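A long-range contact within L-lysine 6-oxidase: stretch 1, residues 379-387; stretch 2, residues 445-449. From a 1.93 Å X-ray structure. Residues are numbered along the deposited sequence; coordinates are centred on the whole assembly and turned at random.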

ATOM      1  N   MET A 379      -5.971   5.148 -37.679  1.00 12.04           N
ATOM      2  CA  MET A 379      -4.837   4.890 -36.782  1.00 12.64           C
ATOM      3  C   MET A 379      -5.213   5.088 -35.303  1.00 12.95           C
ATOM      4  O   MET A 379      -5.317   6.237 -34.803  1.00 14.53           O
ATOM      5  CB  MET A 379      -3.663   5.734 -37.158  1.00 13.53           C
ATOM      6  CG  MET A 379      -2.397   5.418 -36.337  1.00 15.42           C
ATOM      7  SD  MET A 379      -1.914   3.667 -36.383  1.00 16.13           S
ATOM      8  CE  MET A 379      -1.897   3.392 -34.585  1.00 14.69           C
ATOM      9  N   ASN A 380      -5.365   3.955 -34.609  1.00 12.97           N
ATOM     10  CA  ASN A 380      -5.944   3.870 -33.269  1.00 13.64           C
ATOM     11  C   ASN A 380      -5.791   2.414 -32.845  1.00 13.97           C
ATOM     12  O   ASN A 380      -5.575   1.486 -33.685  1.00 13.05           O
ATOM     13  CB  ASN A 380      -7.413   4.245 -33.298  1.00 15.65           C
ATOM     14  CG  ASN A 380      -7.989   4.662 -31.946  1.00 16.27           C
ATOM     15  OD1 ASN A 380      -7.970   5.851 -31.590  1.00 14.62           O
ATOM     16  ND2 ASN A 380      -8.621   3.681 -31.218  1.00 14.50           N
ATOM     17  N   SER A 381      -5.833   2.202 -31.535  1.00 13.50           N
ATOM     18  CA  SER A 381      -5.919   0.838 -31.015  1.00 13.17           C
ATOM     19  C   SER A 381      -7.150   0.125 -31.504  1.00 14.11           C
ATOM     20  O   SER A 381      -8.211   0.752 -31.761  1.00 13.63           O
ATOM     21  CB  SER A 381      -5.983   0.861 -29.523  1.00 13.80           C
ATOM     22  OG  SER A 381      -5.935  -0.445 -29.030  1.00 13.13           O
ATOM     23  N   GLY A 382      -6.996  -1.192 -31.647  1.00 14.12           N
ATOM     24  CA  GLY A 382      -8.106  -2.063 -31.820  1.00 13.91           C
ATOM     25  C   GLY A 382      -8.651  -2.581 -30.497  1.00 13.82           C
ATOM     26  O   GLY A 382      -8.327  -2.030 -29.448  1.00 14.03           O
ATOM     27  N   SER A 383      -9.536  -3.572 -30.574  1.00 13.18           N
ATOM     28  CA  SER A 383     -10.272  -4.038 -29.424  1.00 13.99           C
ATOM     29  C   SER A 383      -9.464  -5.004 -28.526  1.00 14.76           C
ATOM     30  O   SER A 383      -9.964  -5.411 -27.515  1.00 16.73           O
ATOM     31  CB  SER A 383     -11.658  -4.547 -29.810  1.00 15.69           C
ATOM     32  OG  SER A 383     -12.540  -3.498 -30.237  1.00 17.43           O
ATOM     33  N   ASN A 384      -8.263  -5.415 -28.936  1.00 15.41           N
ATOM     34  CA  ASN A 384      -7.315  -5.974 -27.997  1.00 15.99           C
ATOM     35  C   ASN A 384      -5.868  -5.808 -28.312  1.00 14.59           C
ATOM     36  O   ASN A 384      -5.225  -6.686 -28.929  1.00 15.57           O
ATOM     37  CB  ASN A 384      -7.591  -7.451 -27.652  1.00 15.16           C
ATOM     38  CG  ASN A 384      -6.605  -7.951 -26.653  1.00 15.81           C
ATOM     39  OD1 ASN A 384      -6.105  -7.173 -25.857  1.00 14.93           O
ATOM     40  ND2 ASN A 384      -6.375  -9.251 -26.619  1.00 16.56           N
ATOM     41  N   SER A 385      -5.325  -4.692 -27.842  1.00 14.01           N
ATOM     42  CA  SER A 385      -3.925  -4.382 -27.890  1.00 13.41           C
ATOM     43  C   SER A 385      -3.245  -4.615 -26.520  1.00 13.42           C
ATOM     44  O   SER A 385      -2.132  -4.170 -26.326  1.00 14.02           O
ATOM     45  CB  SER A 385      -3.753  -2.904 -28.253  1.00 12.72           C
ATOM     46  OG  SER A 385      -4.587  -2.082 -27.389  1.00 12.59           O
ATOM     47  N   VAL A 386      -3.961  -5.219 -25.593  1.00 14.98           N
ATOM     48  CA  VAL A 386      -3.608  -5.300 -24.182  1.00 16.36           C
ATOM     49  C   VAL A 386      -3.065  -6.666 -23.779  1.00 17.02           C
ATOM     50  O   VAL A 386      -2.017  -6.765 -23.092  1.00 16.67           O
ATOM     51  CB  VAL A 386      -4.867  -4.976 -23.341  1.00 19.03           C
ATOM     52  CG1 VAL A 386      -4.555  -5.062 -21.863  1.00 23.92           C
ATOM     53  CG2 VAL A 386      -5.284  -3.509 -23.629  1.00 19.22           C
ATOM     54  N   SER A 387      -3.729  -7.727 -24.199  1.00 15.43           N
ATOM     55  CA  SER A 387      -3.281  -9.106 -23.772  1.00 15.99           C
ATOM     56  C   SER A 387      -2.836  -9.973 -24.955  1.00 16.99           C
ATOM     57  O   SER A 387      -3.365  -9.874 -26.041  1.00 16.77           O
ATOM     58  CB  SER A 387      -4.413  -9.782 -22.968  1.00 16.92           C
ATOM     59  OG  SER A 387      -5.606  -9.853 -23.757  1.00 16.46           O
TER
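Stretch 2 445-449: LPMCP

Stretch 2 packs on stretch 1 as a small loop-on-corner contact, pinned at Ser383 by a direct hydrogen bond and a bridging water, with Pro446 and Cys448 packed close beside it. The two segments lie in one chain, touching residues are at least 62 positions apart in the sequence, and together the segments bury 311 Å².

Stretch 2 contains no regular helix or strand, so its path is best described by its torsions. Phi/psi runs from -75/176 at Pro446 through -137/90 at Met447 to -142/48 at Cys448, an extended course that becomes less so toward its end. The peptide bonds before Pro446 and Pro449 are both cis. Stretch 1 has a short strand at Ser381 and Gly382, then turns a corner at Ser383, where phi/psi is -80/-6. The backbones come nearest at this corner, with Ser383 CA 4.8 Å from Pro446 CA. The order of contacts gives the direction: Pro446 meets Asn380 through Ser383, whereas Cys448 meets Ser383, Asn384 and Val386, so the two chains advance in the same general sense across the contact.

Pro446 points its CA-to-CB bond toward stretch 1 and lays its ring along the residues leading into the corner. Pro446 CD is 3.4 Å from Asn380 ND2, Pro446 CG 3.3 Å from Ser381 O, and Pro446 CB 3.5 Å from Gly382 O. The amide of Asn380 is held in place by a hydrogen bond from its ND2 to Ser381 O, 3.0 Å long, so two of the polar atoms lining the proline ring are tied to each other.

At the corner, Ser383 adopts the m rotamer and its OG accepts a hydrogen bond from Met447 N at 2.9 Å, with an N-H...O angle of 165°. This near-linear geometry ties a side chain of stretch 1 to the backbone of stretch 2. Water 1 adds a second link, donating to Ser383 O at 2.9 Å and to Met447 O at 2.8 Å. The CA-to-CB bond of Met447 points away overall, although its CB still comes within 4.1 Å of Ser383 OG.

Cys448, a t rotamer, turns toward stretch 1 and places its SG 3.2 Å from Ser383 O. Cys448 SG also lies 4.2 Å from Asn384 CA and 4.1 Å from Val386 CG2, the latter an apolar side-chain contact. Beyond it Pro449 points away and makes no contact.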

ATOM      1  N   LEU A 445     -16.271   1.837 -31.824  1.00 13.34           N
ATOM      2  CA  LEU A 445     -15.062   1.043 -31.867  1.00 13.35           C
ATOM      3  C   LEU A 445     -13.895   1.940 -31.476  1.00 14.67           C
ATOM      4  O   LEU A 445     -13.973   3.155 -31.705  1.00 15.66           O
ATOM      5  CB  LEU A 445     -14.788   0.560 -33.276  1.00 13.19           C
ATOM      6  CG  LEU A 445     -15.781  -0.397 -33.901  1.00 14.41           C
ATOM      7  CD1 LEU A 445     -15.504  -0.541 -35.362  1.00 16.45           C
ATOM      8  CD2 LEU A 445     -15.591  -1.713 -33.148  1.00 15.25           C
ATOM      9  N   PRO A 446     -12.852   1.383 -30.837  1.00 13.53           N
ATOM     10  CA  PRO A 446     -12.727   0.035 -30.357  1.00 13.43           C
ATOM     11  C   PRO A 446     -13.560  -0.153 -29.104  1.00 13.70           C
ATOM     12  O   PRO A 446     -14.156   0.794 -28.604  1.00 13.09           O
ATOM     13  CB  PRO A 446     -11.237  -0.107 -29.998  1.00 13.40           C
ATOM     14  CG  PRO A 446     -10.774   1.297 -29.717  1.00 13.11           C
ATOM     15  CD  PRO A 446     -11.648   2.202 -30.550  1.00 12.86           C
ATOM     16  N   MET A 447     -13.592  -1.382 -28.620  1.00 14.12           N
ATOM     17  CA  MET A 447     -14.322  -1.744 -27.429  1.00 15.24           C
ATOM     18  C   MET A 447     -13.454  -2.684 -26.567  1.00 15.53           C
ATOM     19  O   MET A 447     -13.496  -3.902 -26.770  1.00 16.73           O
ATOM     20  CB  MET A 447     -15.640  -2.400 -27.872  1.00 15.50           C
ATOM     21  CG  MET A 447     -16.777  -1.421 -28.163  1.00 16.45           C
ATOM     22  SD  MET A 447     -18.201  -2.293 -28.705  1.00 15.80           S
ATOM     23  CE  MET A 447     -19.478  -1.000 -28.668  1.00 17.36           C
ATOM     24  N   CYS A 448     -12.672  -2.101 -25.671  1.00 14.52           N
ATOM     25  CA  CYS A 448     -11.752  -2.784 -24.811  1.00 15.35           C
ATOM     26  C   CYS A 448     -11.676  -2.209 -23.402  1.00 15.84           C
ATOM     27  O   CYS A 448     -10.600  -2.031 -22.863  1.00 14.58           O
ATOM     28  CB  CYS A 448     -10.352  -2.865 -25.477  1.00 16.62           C
ATOM     29  SG  CYS A 448      -9.185  -4.079 -24.714  1.00 17.11           S
ATOM     30  N   PRO A 449     -12.824  -1.973 -22.778  1.00 15.03           N
ATOM     31  CA  PRO A 449     -14.136  -2.348 -23.218  1.00 15.58           C
ATOM     32  C   PRO A 449     -14.874  -1.329 -24.032  1.00 15.60           C
ATOM     33  O   PRO A 449     -15.872  -1.637 -24.655  1.00 15.49           O
ATOM     34  CB  PRO A 449     -14.885  -2.502 -21.882  1.00 16.46           C
ATOM     35  CG  PRO A 449     -14.260  -1.591 -20.940  1.00 16.07           C
ATOM     36  CD  PRO A 449     -12.817  -1.534 -21.364  1.00 17.13           C
TER
HETATM   37  O   HOH W   1     -12.224  -6.210 -25.964  1.00 13.25           O